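Local structure of oxidoreductase NdmD (6ICM) at residues D[4-9]-D[82-87]; D[44-49]-D[71-76]; D[54-59]-D[75-80]. The protein oxidises NADH and passes the electrons to the caffeine N-demethylases NdmA and NdmB, this chain being its [2Fe-2S] ferredoxin-type domain. All blocks are in the same frame, centred on the assembly; numbering follows the deposited sequence.

Interaction 1: residues D[4-9]-D[82-87]; sequences VELKKT and KIVLDL
Strand 4-6 and the loosely bonded strand 82-85, the first and last of the ferredoxin-type β-grasp domain, run side by side in parallel, their short axes 28° apart. Leu6 N donates to Ile83 O at 3.3 Å, though the place of Ile83 O is less certain, while Leu85 N to Leu6 O and Ile83 N to Val4 O are weak bonds. Packing is firmest where Leu6 and Val84 run alongside each other from the same face, Leu6 CB 3.7 Å from Val84 CG2. On this face Lys82 runs out with CG anti to the backbone N (chi1 -153°) and crosses Leu6 obliquely, its CE 3.5 Å from Leu6 CD1. An alanine at Lys82 would probably lose this aliphatic cover over Leu6 and the approach of NZ to Val4 CG1. Looser is the C-terminal end: Lys8 NZ and Asp86 OD1 form only a long salt bridge of 3.9 Å, and Thr9 N makes a weak bond to Leu87 O. On the other face, that of Glu5 and Ile83, the side chains are buried: Glu5 touches Leu21 and Cys25 of helix 21-27, Ile83 meets Leu53 of strand 50-54, and beyond them Leu85 packs on Val48 of strand 46-48.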
loop_
_atom_site.group_PDB
_atom_site.type_symbol
_atom_site.label_atom_id
_atom_site.label_comp_id
_atom_site.label_asym_id
_atom_site.label_seq_id
_atom_site.Cartn_x
_atom_site.Cartn_y
_atom_site.Cartn_z
ATOM N N VAL D 4 45.775 -43.218 33.361
ATOM C CA VAL D 4 44.763 -43.352 34.417
ATOM C C VAL D 4 44.257 -41.942 34.738
ATOM O O VAL D 4 44.813 -40.957 34.270
ATOM C CB VAL D 4 45.346 -44.042 35.705
ATOM C CG1 VAL D 4 44.265 -44.445 36.706
ATOM C CG2 VAL D 4 46.207 -45.252 35.375
ATOM N N GLU D 5 43.231 -41.845 35.592
ATOM C CA GLU D 5 42.873 -40.516 36.086
ATOM C C GLU D 5 41.888 -40.549 37.253
ATOM O O GLU D 5 41.038 -41.445 37.347
ATOM C CB GLU D 5 42.264 -39.700 34.984
ATOM C CG GLU D 5 40.933 -40.120 34.696
ATOM C CD GLU D 5 40.669 -39.866 33.230
ATOM O OE1 GLU D 5 41.557 -39.255 32.581
ATOM O OE2 GLU D 5 39.602 -40.313 32.697
ATOM N N LEU D 6 41.930 -39.469 38.051
ATOM C CA LEU D 6 41.323 -39.332 39.377
ATOM C C LEU D 6 40.320 -38.177 39.327
ATOM O O LEU D 6 40.152 -37.540 38.289
ATOM C CB LEU D 6 42.447 -39.104 40.432
ATOM C CG LEU D 6 42.624 -39.490 41.923
ATOM C CD1 LEU D 6 44.102 -39.332 42.295
ATOM C CD2 LEU D 6 41.761 -38.699 42.929
ATOM N N LYS D 7 39.647 -37.896 40.455
ATOM C CA LYS D 7 38.718 -36.764 40.560
ATOM C C LYS D 7 38.646 -36.237 41.998
ATOM O O LYS D 7 39.206 -36.818 42.932
ATOM C CB LYS D 7 37.295 -37.145 40.119
ATOM C CG LYS D 7 37.151 -37.987 38.880
ATOM C CD LYS D 7 36.854 -37.155 37.711
ATOM C CE LYS D 7 35.885 -37.895 36.847
ATOM N NZ LYS D 7 34.694 -38.305 37.658
ATOM N N LYS D 8 37.924 -35.120 42.178
ATOM C CA LYS D 8 37.372 -34.732 43.481
ATOM C C LYS D 8 36.199 -35.607 43.920
ATOM O O LYS D 8 35.628 -35.364 44.991
ATOM C CB LYS D 8 36.853 -33.305 43.449
ATOM C CG LYS D 8 35.400 -33.233 42.946
ATOM C CD LYS D 8 34.737 -31.888 43.200
ATOM C CE LYS D 8 35.183 -30.794 42.246
ATOM N NZ LYS D 8 34.322 -29.596 42.466
ATOM N N THR D 9 35.765 -36.555 43.092
ATOM C CA THR D 9 34.783 -37.566 43.464
ATOM C C THR D 9 35.441 -38.925 43.639
ATOM O O THR D 9 34.758 -39.904 43.949
ATOM C CB THR D 9 33.672 -37.644 42.406
ATOM O OG1 THR D 9 32.535 -38.307 42.953
ATOM C CG2 THR D 9 34.136 -38.402 41.173
ATOM N N LYS D 82 49.311 -40.333 34.733
ATOM C CA LYS D 82 48.086 -40.003 35.441
ATOM C C LYS D 82 47.717 -38.552 35.148
ATOM O O LYS D 82 48.579 -37.730 34.822
ATOM C CB LYS D 82 48.235 -40.207 36.959
ATOM C CG LYS D 82 46.929 -40.518 37.670
ATOM C CD LYS D 82 47.062 -40.442 39.187
ATOM C CE LYS D 82 45.861 -41.082 39.885
ATOM N NZ LYS D 82 45.918 -42.579 39.835
ATOM N N ILE D 83 46.424 -38.251 35.262
ATOM C CA ILE D 83 45.892 -36.894 35.118
ATOM C C ILE D 83 44.694 -36.768 36.048
ATOM O O ILE D 83 43.849 -37.660 36.090
ATOM C CB ILE D 83 45.492 -36.580 33.652
ATOM C CG1 ILE D 83 44.696 -35.266 33.561
ATOM C CG2 ILE D 83 44.718 -37.745 33.016
ATOM C CD1 ILE D 83 44.194 -34.928 32.173
ATOM N N VAL D 84 44.600 -35.683 36.807
ATOM C CA VAL D 84 43.469 -35.530 37.724
ATOM C C VAL D 84 42.618 -34.350 37.282
ATOM O O VAL D 84 43.107 -33.214 37.202
ATOM C CB VAL D 84 43.926 -35.364 39.178
ATOM C CG1 VAL D 84 42.716 -35.371 40.095
ATOM C CG2 VAL D 84 44.857 -36.476 39.546
ATOM N N LEU D 85 41.349 -34.624 37.000
ATOM C CA LEU D 85 40.383 -33.603 36.626
ATOM C C LEU D 85 39.552 -33.225 37.837
ATOM O O LEU D 85 39.100 -34.098 38.581
ATOM C CB LEU D 85 39.464 -34.078 35.502
ATOM C CG LEU D 85 40.086 -34.891 34.376
ATOM C CD1 LEU D 85 38.975 -35.261 33.425
ATOM C CD2 LEU D 85 41.170 -34.116 33.673
ATOM N N ASP D 86 39.335 -31.927 38.010
ATOM C CA ASP D 86 38.699 -31.380 39.202
ATOM C C ASP D 86 37.176 -31.411 39.005
ATOM O O ASP D 86 36.503 -30.391 38.808
ATOM C CB ASP D 86 39.257 -29.987 39.469
ATOM C CG ASP D 86 38.660 -29.325 40.694
ATOM O OD1 ASP D 86 38.081 -30.030 41.553
ATOM O OD2 ASP D 86 38.772 -28.078 40.783
ATOM N N LEU D 87 36.638 -32.637 39.058
ATOM C CA LEU D 87 35.209 -32.880 38.822
ATOM C C LEU D 87 34.581 -33.913 39.766
ATOM O O LEU D 87 35.240 -34.860 40.193
ATOM C CB LEU D 87 34.979 -33.322 37.366
ATOM C CG LEU D 87 34.968 -32.226 36.290
ATOM C CD1 LEU D 87 35.092 -32.846 34.935
ATOM C CD2 LEU D 87 33.708 -31.364 36.352
#

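Interaction 2: residues D[44-49]-D[71-76]; sequences CITPVV and IMPCVS. With FES (Fe2/s2 (inorganic) cluster), chain K.
Met72 O is gripped by two backbone N-H groups, Ser76 N at 2.9 Å and, weakly, Val75 N, which bend the chain into a tight turn around Cys74. This turn belongs to the [2Fe-2S] site of a plant-type ferredoxin fold, where it meets the end of the cysteine-rich loop at Cys44. Both cysteines bind the same iron: Cys44 SG lies 2.3 Å from FE2 of the cluster, and Cys74 SG lies 2.2 Å from it. Each sulfur sits in the crowded position between its own backbone N and carbonyl carbon (chi1 78° and 63°). Cys36 and Cys41 probably complete the coordination, as in related ferredoxins.

Behind the metal the two segments are tied by one antiparallel hydrogen-bonded pair. Thr46 N donates to Ile71 O at 3.2 Å, nearly along the C=O axis, and Ile71 N returns a bond of 3.2 Å to Thr46 O. Further from the cluster, Val48 crosses Ile71 obliquely, with CG2 3.6 Å from Ile71 CG2, and both also touch Leu53. Nearer to it, the tip of Thr46 CG2 faces the Pro73 ring, whose CD lies against Cys44 SG and the Cys44 carbonyl oxygen. Pro73 also packs on Leu21 and Leu22 of helix 21-27, which backs the turn. Met72 is bent at chi2 and chi3, so its thioether crosses Ile45 obliquely, SD 3.5 Å from Ile45 CG1. The methyl group ends beside Cys44 SG, with Met72 CE 3.9 Å from the bridging sulfide S2.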
loop_
_atom_site.group_PDB
_atom_site.type_symbol
_atom_site.label_atom_id
_atom_site.label_comp_id
_atom_site.label_asym_id
_atom_site.label_seq_id
_atom_site.Cartn_x
_atom_site.Cartn_y
_atom_site.Cartn_z
ATOM N N CYS D 44 33.132 -28.765 25.993
ATOM C CA CYS D 44 33.741 -29.805 26.809
ATOM C C CYS D 44 34.898 -29.306 27.635
ATOM O O CYS D 44 35.634 -30.164 28.113
ATOM C CB CYS D 44 34.218 -30.951 25.922
ATOM S SG CYS D 44 35.773 -30.613 25.077
ATOM N N ILE D 45 35.160 -28.012 27.834
ATOM C CA ILE D 45 36.330 -27.636 28.607
ATOM C C ILE D 45 36.142 -28.134 30.024
ATOM O O ILE D 45 35.045 -28.051 30.591
ATOM C CB ILE D 45 36.575 -26.124 28.549
ATOM C CG1 ILE D 45 37.979 -25.818 29.038
ATOM C CG2 ILE D 45 35.606 -25.371 29.419
ATOM C CD1 ILE D 45 38.259 -24.346 29.119
ATOM N N THR D 46 37.172 -28.766 30.557
ATOM C CA THR D 46 37.148 -29.296 31.907
ATOM C C THR D 46 38.458 -28.912 32.575
ATOM O O THR D 46 39.457 -28.632 31.897
ATOM C CB THR D 46 36.943 -30.825 31.941
ATOM O OG1 THR D 46 38.198 -31.491 31.862
ATOM C CG2 THR D 46 36.137 -31.281 30.777
ATOM N N PRO D 47 38.473 -28.840 33.899
ATOM C CA PRO D 47 39.642 -28.296 34.585
ATOM C C PRO D 47 40.569 -29.381 35.092
ATOM O O PRO D 47 40.129 -30.486 35.401
ATOM C CB PRO D 47 39.007 -27.501 35.724
ATOM C CG PRO D 47 37.830 -28.290 36.063
ATOM C CD PRO D 47 37.317 -28.918 34.798
ATOM N N VAL D 48 41.855 -29.067 35.180
ATOM C CA VAL D 48 42.885 -30.031 35.528
ATOM C C VAL D 48 43.542 -29.588 36.830
ATOM O O VAL D 48 43.819 -28.394 37.021
ATOM C CB VAL D 48 43.913 -30.143 34.394
ATOM C CG1 VAL D 48 45.073 -31.021 34.805
ATOM C CG2 VAL D 48 43.220 -30.642 33.130
ATOM N N VAL D 49 43.762 -30.547 37.730
ATOM C CA VAL D 49 44.577 -30.318 38.927
ATOM C C VAL D 49 46.034 -30.685 38.683
ATOM O O VAL D 49 46.938 -29.878 38.919
ATOM C CB VAL D 49 44.005 -31.090 40.134
ATOM C CG1 VAL D 49 44.666 -30.602 41.387
ATOM C CG2 VAL D 49 42.510 -30.888 40.218
ATOM N N ILE D 71 41.823 -28.524 29.786
ATOM C CA ILE D 71 42.005 -29.506 28.723
ATOM C C ILE D 71 40.670 -29.680 28.018
ATOM O O ILE D 71 39.607 -29.589 28.637
ATOM C CB ILE D 71 42.537 -30.865 29.259
ATOM C CG1 ILE D 71 42.935 -31.766 28.090
ATOM C CG2 ILE D 71 41.487 -31.585 30.114
ATOM C CD1 ILE D 71 43.546 -33.060 28.474
ATOM N N MET D 72 40.728 -29.921 26.708
ATOM C CA MET D 72 39.561 -30.225 25.897
ATOM C C MET D 72 39.585 -31.722 25.605
ATOM O O MET D 72 40.346 -32.173 24.730
ATOM C CB MET D 72 39.580 -29.410 24.601
ATOM C CG MET D 72 40.043 -27.964 24.787
ATOM S SD MET D 72 38.973 -26.958 25.860
ATOM C CE MET D 72 37.396 -27.328 25.089
ATOM N N PRO D 73 38.814 -32.537 26.327
ATOM C CA PRO D 73 38.966 -33.997 26.208
ATOM C C PRO D 73 38.557 -34.567 24.870
ATOM O O PRO D 73 38.938 -35.707 24.569
ATOM C CB PRO D 73 38.073 -34.539 27.328
ATOM C CG PRO D 73 37.214 -33.396 27.737
ATOM C CD PRO D 73 38.011 -32.164 27.497
ATOM N N CYS D 74 37.804 -33.831 24.059
ATOM C CA CYS D 74 37.359 -34.391 22.794
ATOM C C CYS D 74 38.516 -34.653 21.844
ATOM O O CYS D 74 38.380 -35.510 20.959
ATOM C CB CYS D 74 36.352 -33.456 22.131
ATOM S SG CYS D 74 37.038 -31.839 21.705
ATOM N N VAL D 75 39.642 -33.937 21.994
ATOM C CA VAL D 75 40.722 -34.028 21.016
ATOM C C VAL D 75 42.085 -34.053 21.690
ATOM O O VAL D 75 43.078 -34.436 21.066
ATOM C CB VAL D 75 40.660 -32.880 19.984
ATOM C CG1 VAL D 75 39.321 -32.850 19.257
ATOM C CG2 VAL D 75 40.967 -31.525 20.620
ATOM N N SER D 76 42.157 -33.643 22.952
ATOM C CA SER D 76 43.429 -33.583 23.658
ATOM C C SER D 76 43.646 -34.838 24.507
ATOM O O SER D 76 42.718 -35.609 24.765
ATOM C CB SER D 76 43.496 -32.330 24.526
ATOM O OG SER D 76 43.447 -31.159 23.730
HETATM FE FE1 FES K . 33.542 -28.729 21.442
HETATM FE FE2 FES K . 35.611 -30.496 22.788
HETATM S S1 FES K . 33.460 -30.682 22.422
HETATM S S2 FES K . 35.688 -28.533 21.781
#

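Interaction 3: residues D[54-59]-D[75-80]; sequences EHHDTY and VSRCKS
His56 reaches from the 54-59 segment over the start of 75-80. Its CB lies 4.0 Å from Val75 CG2, and CG, anti to the carbonyl carbon (chi1 -58°), turns the ring toward the Val75 carbonyl. ND1 donates to Val75 O at 2.8 Å, the oxygen lying in the ring plane at its edge. CE1 comes over one face of the Arg77 guanidinium, 4.0 Å from Arg77 NH2, the two planes 65° apart. At the tip, NE2 points at Glu54 OE2 in a bent bond whose acceptor is less surely placed. The backbone of His56 is held too, its N donating to Ser76 OG at 3.1 Å. Next to this, Glu54 and Arg77 form an antiparallel hydrogen-bonded pair that joins strands 50-54 and 77-78 of the ferredoxin-type fold: Glu54 N to Arg77 O is 3.0 Å and nearly straight, and Arg77 N to Glu54 O is 3.2 Å. Glu54 OE1 also centres a salt-bridge network, 2.8 Å from Arg77 NH1 and close to Lys79 NZ, whose position is less certain. Asp57 OD2 accepts from Tyr59 N in an Asx turn and from Leu60 N. Tyr59 O is hydrogen-bonded by side chains of another protein chain.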
loop_
_atom_site.group_PDB
_atom_site.type_symbol
_atom_site.label_atom_id
_atom_site.label_comp_id
_atom_site.label_asym_id
_atom_site.label_seq_id
_atom_site.Cartn_x
_atom_site.Cartn_y
_atom_site.Cartn_z
ATOM N N GLU D 54 48.845 -32.598 26.444
ATOM C CA GLU D 54 48.994 -32.245 25.032
ATOM C C GLU D 54 47.699 -31.718 24.509
ATOM O O GLU D 54 46.687 -32.392 24.672
ATOM C CB GLU D 54 49.348 -33.467 24.217
ATOM C CG GLU D 54 49.881 -33.388 22.804
ATOM C CD GLU D 54 49.987 -34.816 22.221
ATOM O OE1 GLU D 54 50.513 -35.688 22.947
ATOM O OE2 GLU D 54 49.608 -35.057 21.033
ATOM N N HIS D 55 47.725 -30.513 23.954
ATOM C CA HIS D 55 46.514 -29.926 23.426
ATOM C C HIS D 55 46.502 -30.064 21.918
ATOM O O HIS D 55 47.550 -30.003 21.289
ATOM C CB HIS D 55 46.392 -28.475 23.874
ATOM C CG HIS D 55 46.668 -28.323 25.330
ATOM N ND1 HIS D 55 45.752 -28.699 26.285
ATOM C CD2 HIS D 55 47.746 -27.846 26.000
ATOM C CE1 HIS D 55 46.266 -28.480 27.484
ATOM N NE2 HIS D 55 47.470 -27.954 27.339
ATOM N N HIS D 56 45.317 -30.374 21.364
ATOM C CA HIS D 56 45.043 -30.436 19.935
ATOM C C HIS D 56 43.821 -29.613 19.597
ATOM O O HIS D 56 43.249 -29.811 18.532
ATOM C CB HIS D 56 44.806 -31.866 19.469
ATOM C CG HIS D 56 45.943 -32.789 19.759
ATOM N ND1 HIS D 56 45.744 -34.061 20.243
ATOM C CD2 HIS D 56 47.283 -32.638 19.638
ATOM C CE1 HIS D 56 46.909 -34.652 20.423
ATOM N NE2 HIS D 56 47.860 -33.811 20.062
ATOM N N ASP D 57 43.408 -28.707 20.475
ATOM C CA ASP D 57 42.204 -27.936 20.240
ATOM C C ASP D 57 42.549 -26.627 19.546
ATOM O O ASP D 57 43.717 -26.261 19.374
ATOM C CB ASP D 57 41.495 -27.648 21.555
ATOM C CG ASP D 57 42.343 -26.809 22.477
ATOM O OD1 ASP D 57 43.312 -27.373 23.035
ATOM O OD2 ASP D 57 42.064 -25.592 22.624
ATOM N N THR D 58 41.499 -25.917 19.158
ATOM C CA THR D 58 41.580 -24.572 18.626
ATOM C C THR D 58 40.643 -23.659 19.401
ATOM O O THR D 58 40.007 -22.754 18.847
ATOM C CB THR D 58 41.280 -24.560 17.123
ATOM O OG1 THR D 58 40.010 -25.181 16.854
ATOM C CG2 THR D 58 42.394 -25.290 16.340
ATOM N N TYR D 59 40.545 -23.896 20.702
ATOM C CA TYR D 59 39.764 -23.059 21.601
ATOM C C TYR D 59 40.608 -22.405 22.680
ATOM O O TYR D 59 40.375 -21.246 23.029
ATOM C CB TYR D 59 38.653 -23.887 22.258
ATOM C CG TYR D 59 37.835 -23.113 23.264
ATOM C CD1 TYR D 59 36.834 -22.239 22.859
ATOM C CD2 TYR D 59 38.062 -23.256 24.620
ATOM C CE1 TYR D 59 36.085 -21.515 23.790
ATOM C CE2 TYR D 59 37.329 -22.543 25.546
ATOM C CZ TYR D 59 36.343 -21.670 25.133
ATOM O OH TYR D 59 35.613 -20.976 26.089
ATOM N N VAL D 75 39.642 -33.937 21.994
ATOM C CA VAL D 75 40.722 -34.028 21.016
ATOM C C VAL D 75 42.085 -34.053 21.690
ATOM O O VAL D 75 43.078 -34.436 21.066
ATOM C CB VAL D 75 40.660 -32.880 19.984
ATOM C CG1 VAL D 75 39.321 -32.850 19.257
ATOM C CG2 VAL D 75 40.967 -31.525 20.620
ATOM N N SER D 76 42.157 -33.643 22.952
ATOM C CA SER D 76 43.429 -33.583 23.658
ATOM C C SER D 76 43.646 -34.838 24.507
ATOM O O SER D 76 42.718 -35.609 24.765
ATOM C CB SER D 76 43.496 -32.330 24.526
ATOM O OG SER D 76 43.447 -31.159 23.730
ATOM N N ARG D 77 44.894 -35.042 24.933
ATOM C CA ARG D 77 45.281 -36.257 25.643
ATOM C C ARG D 77 46.318 -35.915 26.720
ATOM O O ARG D 77 46.758 -34.767 26.852
ATOM C CB ARG D 77 45.779 -37.336 24.649
ATOM C CG ARG D 77 47.307 -37.551 24.544
ATOM C CD ARG D 77 47.649 -38.915 23.897
ATOM N NE ARG D 77 47.460 -38.866 22.440
ATOM C CZ ARG D 77 48.380 -38.483 21.547
ATOM N NH1 ARG D 77 49.609 -38.166 21.936
ATOM N NH2 ARG D 77 48.078 -38.456 20.245
ATOM N N CYS D 78 46.694 -36.927 27.512
ATOM C CA CYS D 78 47.697 -36.806 28.570
ATOM C C CYS D 78 48.897 -37.707 28.268
ATOM O O CYS D 78 48.727 -38.925 28.154
ATOM C CB CYS D 78 47.077 -37.189 29.916
ATOM S SG CYS D 78 48.197 -37.083 31.321
ATOM N N LYS D 79 50.112 -37.112 28.160
ATOM C CA LYS D 79 51.380 -37.839 27.938
ATOM C C LYS D 79 51.988 -38.315 29.209
ATOM O O LYS D 79 52.800 -39.241 29.194
ATOM C CB LYS D 79 52.497 -36.988 27.316
ATOM C CG LYS D 79 52.399 -36.774 25.850
ATOM C CD LYS D 79 52.571 -35.361 25.625
ATOM C CE LYS D 79 51.211 -34.938 26.130
ATOM N NZ LYS D 79 50.159 -35.479 25.485
ATOM N N SER D 80 51.660 -37.652 30.290
ATOM C CA SER D 80 51.972 -38.202 31.578
ATOM C C SER D 80 51.213 -39.519 31.697
ATOM O O SER D 80 50.549 -39.969 30.749
ATOM C CB SER D 80 51.609 -37.203 32.675
ATOM O OG SER D 80 51.470 -37.857 33.912
#

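All three contacts lie in the one ferredoxin-type domain, and interaction 1 pairs its two ends, so the segments of interactions 2 and 3 fall between 4-9 and 82-87 along the chain. The centres of interactions 1 and 2 are about 11 Å apart, those of 2 and 3 about 8 Å, and those of 1 and 3 about 16 Å, on opposite sides of the chain's centre. Interaction 2, the cluster site, lies in the most central position. It meets interaction 1 through probable backbone bonds from Val49 N to Val84 O and Asp86 N to Pro47 O. With interaction 3 it shares Val75 and Ser76, so the chain leaving the cluster ligand Cys74 leads through these two residues directly into strand 77-78.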